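Local coordinates for protein rhamnosidase B (Bacillus sp., PDB 2OKX) that probably hydrolyses terminal alpha-L-rhamnose residues from glycosides, with inversion, as an alpha-L-rhamnosidase of glycoside hydrolase family 78, at residues A[100-105]-A[235-240]; A[348-353]-A[620-625]. One frame throughout, in Å; residues are numbered along the deposited sequence.

Contact 1 (A[100-105]-A[235-240]); sequences SNFYYL and NHANPV
F102 and A237 make the clearest apolar meeting between these two loops. The contact is made by CD1 and CE1 of the F102 ring: CD1 lies 4.0 Å from CB of A237, and CE1 is 3.8 Å from O of A237, which approaches the ring obliquely. The first torsion of F102 (chi1 -68°) sets CG anti to the carbonyl carbon, beside the backbone N, and from there the CD1-CE1 side of the ring reaches A237, although the CB of F102 does not itself head that way. The methyl of A237 fills the angle between ring and chain, since it also rests 3.9 Å from O of N101. One step back, CB of S100 packs 3.8 Å from CA of H236. The touching backbones, 100-102 and 235-237, run nearly the same way, 19° apart.

Polar bonding goes mostly around this interface rather than through it. OG of S100 comes within 3.3 Å of O of N235, but its clear partner is the backbone N of R106, whose NH1 in turn holds OD1 of N235. A621 makes backbone hydrogen bonds to both N101 and A237, so it joins two chains that have no clear hydrogen bond to each other.

Within 100-105 the chain fixes its own bend. Y103 N donates to OD1 of N101 at 2.8 Å with an N-H...O angle of 157°, and the backbone N of N101 reaches O of Y104 at 2.9 Å.

Elsewhere the F102 ring meets the rings of H310 and W622, and a glycerol, probably from the crystallisation liquor, lies about 4 Å from its side chain. The arrangement is an Asx turn, opened by N101, in a loop of the N-terminal domain set against the loop that leads into strand 240-252 of domain D2.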
# COMPACT_ATOMS: atom_id res chain seq x y z
N SER A 100 -0.58 14.98 5.50
CA SER A 100 -0.98 13.71 6.10
C SER A 100 -1.32 12.67 5.03
O SER A 100 -1.70 13.03 3.91
CB SER A 100 -2.21 13.91 7.00
OG SER A 100 -1.92 14.74 8.12
N ASN A 101 -1.15 11.39 5.36
CA ASN A 101 -1.50 10.31 4.44
C ASN A 101 -1.99 9.09 5.23
O ASN A 101 -2.30 9.21 6.41
CB ASN A 101 -0.32 9.94 3.50
CG ASN A 101 0.95 9.54 4.25
OD1 ASN A 101 0.91 8.78 5.21
ND2 ASN A 101 2.08 10.05 3.78
N PHE A 102 -2.07 7.93 4.58
CA PHE A 102 -2.56 6.71 5.23
C PHE A 102 -1.57 6.01 6.16
O PHE A 102 -1.91 4.98 6.74
CB PHE A 102 -3.05 5.70 4.18
CG PHE A 102 -4.29 6.13 3.43
CD1 PHE A 102 -4.59 7.47 3.22
CD2 PHE A 102 -5.09 5.16 2.82
CE1 PHE A 102 -5.67 7.85 2.41
CE2 PHE A 102 -6.17 5.53 2.01
CZ PHE A 102 -6.46 6.88 1.80
N TYR A 103 -0.35 6.52 6.27
CA TYR A 103 0.63 5.92 7.17
C TYR A 103 1.51 6.97 7.86
O TYR A 103 2.61 6.68 8.34
CB TYR A 103 1.50 4.87 6.46
CG TYR A 103 2.13 5.25 5.12
CD1 TYR A 103 3.07 6.28 5.02
CD2 TYR A 103 1.84 4.51 3.96
CE1 TYR A 103 3.70 6.57 3.81
CE2 TYR A 103 2.47 4.79 2.75
CZ TYR A 103 3.40 5.82 2.68
OH TYR A 103 4.04 6.08 1.49
N TYR A 104 0.99 8.19 7.92
CA TYR A 104 1.69 9.30 8.54
C TYR A 104 0.72 10.44 8.85
O TYR A 104 -0.09 10.83 8.01
CB TYR A 104 2.79 9.82 7.60
CG TYR A 104 3.36 11.16 8.03
CD1 TYR A 104 2.92 12.35 7.43
CD2 TYR A 104 4.29 11.25 9.06
CE1 TYR A 104 3.40 13.60 7.86
CE2 TYR A 104 4.78 12.49 9.49
CZ TYR A 104 4.33 13.65 8.89
OH TYR A 104 4.80 14.87 9.32
N LEU A 105 0.78 10.95 10.08
CA LEU A 105 -0.07 12.06 10.49
C LEU A 105 0.82 13.29 10.58
O LEU A 105 1.82 13.29 11.30
CB LEU A 105 -0.75 11.77 11.83
CG LEU A 105 -1.90 10.75 11.80
CD1 LEU A 105 -1.35 9.34 11.66
CD2 LEU A 105 -2.70 10.87 13.09
N ASN A 235 -3.94 18.77 6.23
CA ASN A 235 -3.88 18.29 7.61
C ASN A 235 -4.57 16.96 7.90
O ASN A 235 -4.53 16.49 9.03
CB ASN A 235 -4.42 19.38 8.54
CG ASN A 235 -3.61 20.66 8.46
OD1 ASN A 235 -2.40 20.65 8.67
ND2 ASN A 235 -4.27 21.76 8.13
N HIS A 236 -5.19 16.36 6.89
CA HIS A 236 -5.85 15.07 7.10
C HIS A 236 -5.84 14.28 5.80
O HIS A 236 -5.46 14.80 4.76
CB HIS A 236 -7.29 15.26 7.57
CG HIS A 236 -8.19 15.86 6.54
ND1 HIS A 236 -8.49 17.21 6.50
CD2 HIS A 236 -8.82 15.31 5.48
CE1 HIS A 236 -9.27 17.46 5.47
NE2 HIS A 236 -9.49 16.32 4.83
N ALA A 237 -6.28 13.02 5.87
CA ALA A 237 -6.31 12.17 4.69
C ALA A 237 -7.71 11.67 4.40
O ALA A 237 -7.88 10.58 3.85
CB ALA A 237 -5.35 10.99 4.87
N ASN A 238 -8.71 12.45 4.78
CA ASN A 238 -10.10 12.09 4.51
C ASN A 238 -10.44 12.61 3.13
O ASN A 238 -9.83 13.58 2.66
CB ASN A 238 -11.05 12.73 5.52
CG ASN A 238 -10.82 12.25 6.93
OD1 ASN A 238 -10.75 11.05 7.19
ND2 ASN A 238 -10.71 13.20 7.86
N PRO A 239 -11.39 11.98 2.45
CA PRO A 239 -11.77 12.45 1.12
C PRO A 239 -12.43 13.83 1.24
O PRO A 239 -13.12 14.09 2.22
CB PRO A 239 -12.78 11.41 0.65
CG PRO A 239 -12.36 10.17 1.37
CD PRO A 239 -12.02 10.68 2.75
N VAL A 240 -12.18 14.70 0.28
CA VAL A 240 -12.83 16.01 0.27
C VAL A 240 -13.42 16.16 -1.11
O VAL A 240 -13.00 15.49 -2.05
CB VAL A 240 -11.84 17.18 0.51
CG1 VAL A 240 -11.13 17.01 1.84
CG2 VAL A 240 -10.85 17.29 -0.63

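Contact 2 (A[348-353]-A[620-625]); sequences YIDHRP and SAWSSV
D350 and H351 share the same choice of first torsion: chi1 of 61° and 57° sets CG of each between its backbone N and carbonyl carbon, and both side chains then meet 620-625 from the type I turn of 349-352.

The carboxylate of D350 spans two residues. OD2 accepts from V625 N at 3.1 Å, on its syn side and somewhat out of plane, while OD1 sits 2.5 Å from OG of S624. That last distance is very short, and its proton is not settled, because OG of S624 is also hydrogen-bonded to D616.

H351 uses a ring edge and both faces. NE2 donates to OG of S623 at 2.7 Å, 159° at the hydrogen and almost exactly in the ring plane; E610 grips the same hydroxyl. CG2 of V625 makes a CH-pi contact over one face, 4.0 Å from the centroid of the H351 ring, and CG2 of I349 lies over the opposite face. These two methyls, both offset toward the rim, restrict how the imidazole can turn.

Beside them a single water links three backbone groups and the W622 indole. It accepts from D350 N and from NE1 of W622, the latter at 2.8 Å, and donates to O of Y348 and to O of S623, the latter at 2.9 Å: four bonds, two given and two taken.

An alanine in place of D350 would probably leave V625 N without its acceptor and S624 OG without its D350 partner.

The chemistry is that of a buried seam, mainly polar, with two methyls bracketing the imidazole. The S624 hydroxyl has two acidic neighbours, D350 and D616, and which of them takes its proton is left open.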
# COMPACT_ATOMS: atom_id res chain seq x y z
N TYR A 348 -15.41 14.22 3.82
CA TYR A 348 -16.17 13.01 4.09
C TYR A 348 -15.57 12.08 5.14
O TYR A 348 -14.47 11.57 4.98
CB TYR A 348 -16.39 12.24 2.79
CG TYR A 348 -17.22 10.99 2.94
CD1 TYR A 348 -18.53 11.05 3.42
CD2 TYR A 348 -16.71 9.74 2.57
CE1 TYR A 348 -19.31 9.90 3.54
CE2 TYR A 348 -17.48 8.58 2.69
CZ TYR A 348 -18.78 8.67 3.17
OH TYR A 348 -19.54 7.54 3.28
N ILE A 349 -16.32 11.87 6.22
CA ILE A 349 -15.93 10.96 7.29
C ILE A 349 -17.00 9.89 7.20
O ILE A 349 -18.14 10.10 7.64
CB ILE A 349 -16.00 11.65 8.68
CG1 ILE A 349 -15.20 12.95 8.67
CG2 ILE A 349 -15.49 10.70 9.75
CD1 ILE A 349 -13.73 12.77 8.37
N ASP A 350 -16.65 8.74 6.63
CA ASP A 350 -17.61 7.66 6.41
C ASP A 350 -18.35 7.08 7.61
O ASP A 350 -19.30 6.31 7.42
CB ASP A 350 -16.97 6.53 5.59
CG ASP A 350 -15.77 5.90 6.28
OD1 ASP A 350 -14.87 5.42 5.55
OD2 ASP A 350 -15.71 5.87 7.53
N HIS A 351 -17.95 7.42 8.82
CA HIS A 351 -18.64 6.90 10.00
C HIS A 351 -19.33 7.99 10.82
O HIS A 351 -19.81 7.74 11.93
CB HIS A 351 -17.67 6.10 10.88
CG HIS A 351 -16.47 6.87 11.32
ND1 HIS A 351 -16.36 7.41 12.59
CD2 HIS A 351 -15.32 7.18 10.68
CE1 HIS A 351 -15.19 8.01 12.70
NE2 HIS A 351 -14.55 7.89 11.56
N ARG A 352 -19.38 9.20 10.27
CA ARG A 352 -20.02 10.33 10.93
C ARG A 352 -20.86 11.12 9.93
O ARG A 352 -20.46 11.31 8.79
CB ARG A 352 -18.98 11.25 11.56
CG ARG A 352 -18.21 10.66 12.71
CD ARG A 352 -17.06 11.56 13.07
NE ARG A 352 -16.19 10.99 14.10
CZ ARG A 352 -14.98 11.44 14.38
NH1 ARG A 352 -14.48 12.47 13.70
NH2 ARG A 352 -14.26 10.87 15.33
N PRO A 353 -22.05 11.59 10.35
CA PRO A 353 -22.88 12.36 9.43
C PRO A 353 -22.16 13.65 9.08
O PRO A 353 -21.29 14.10 9.83
CB PRO A 353 -24.15 12.62 10.25
CG PRO A 353 -24.21 11.43 11.15
CD PRO A 353 -22.77 11.29 11.60
N SER A 620 -3.30 6.10 10.61
CA SER A 620 -3.66 6.93 9.47
C SER A 620 -4.45 8.20 9.74
O SER A 620 -5.12 8.33 10.77
CB SER A 620 -4.45 6.08 8.47
OG SER A 620 -4.98 6.85 7.41
N ALA A 621 -4.38 9.13 8.79
CA ALA A 621 -5.09 10.40 8.89
C ALA A 621 -6.45 10.28 8.21
O ALA A 621 -7.21 11.25 8.16
CB ALA A 621 -4.27 11.52 8.24
N TRP A 622 -6.76 9.10 7.67
CA TRP A 622 -8.06 8.89 7.05
C TRP A 622 -8.94 8.23 8.10
O TRP A 622 -8.79 7.04 8.38
CB TRP A 622 -7.98 7.99 5.80
CG TRP A 622 -9.34 7.69 5.19
CD1 TRP A 622 -10.50 8.41 5.37
CD2 TRP A 622 -9.67 6.64 4.27
NE1 TRP A 622 -11.52 7.86 4.62
CE2 TRP A 622 -11.04 6.78 3.93
CE3 TRP A 622 -8.94 5.59 3.69
CZ2 TRP A 622 -11.69 5.91 3.05
CZ3 TRP A 622 -9.59 4.72 2.80
CH2 TRP A 622 -10.95 4.89 2.49
N SER A 623 -9.84 9.01 8.69
CA SER A 623 -10.74 8.49 9.70
C SER A 623 -11.83 7.71 8.98
O SER A 623 -12.84 8.27 8.55
CB SER A 623 -11.36 9.64 10.50
OG SER A 623 -12.13 9.16 11.59
N SER A 624 -11.59 6.41 8.82
CA SER A 624 -12.51 5.53 8.12
C SER A 624 -12.72 4.26 8.92
O SER A 624 -11.79 3.74 9.54
CB SER A 624 -11.94 5.19 6.74
OG SER A 624 -12.74 4.24 6.07
N VAL A 625 -13.95 3.75 8.90
CA VAL A 625 -14.29 2.54 9.63
C VAL A 625 -15.03 1.52 8.77
O VAL A 625 -15.92 1.87 8.00
CB VAL A 625 -15.20 2.84 10.85
CG1 VAL A 625 -15.72 1.53 11.45
CG2 VAL A 625 -14.44 3.63 11.90
O HOH W 1 -13.80 8.95 5.85
O HOH W 2 -17.80 3.68 8.13

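Overall arrangement
From the N terminus, the chain leaves strand 87-96, passes through 100-105 and runs on from the N-terminal domain region to the D2 region, where contact 1 closes the first long loop at 235-240. It then runs through D2 to 348-353 and on through the concanavalin-like region into the 6-hairpin glycosidase domain, where 620-625, just ahead of helix 627-644, closes contact 2. The loops are in series, neither nested nor crossed. Their centres lie about 10 Å apart and they touch directly: N238 OD1 probably bonds S623 N at 2.7 Å, and P239 O probably bonds Y348 N at 2.8 Å. Together they join three domains at one junction.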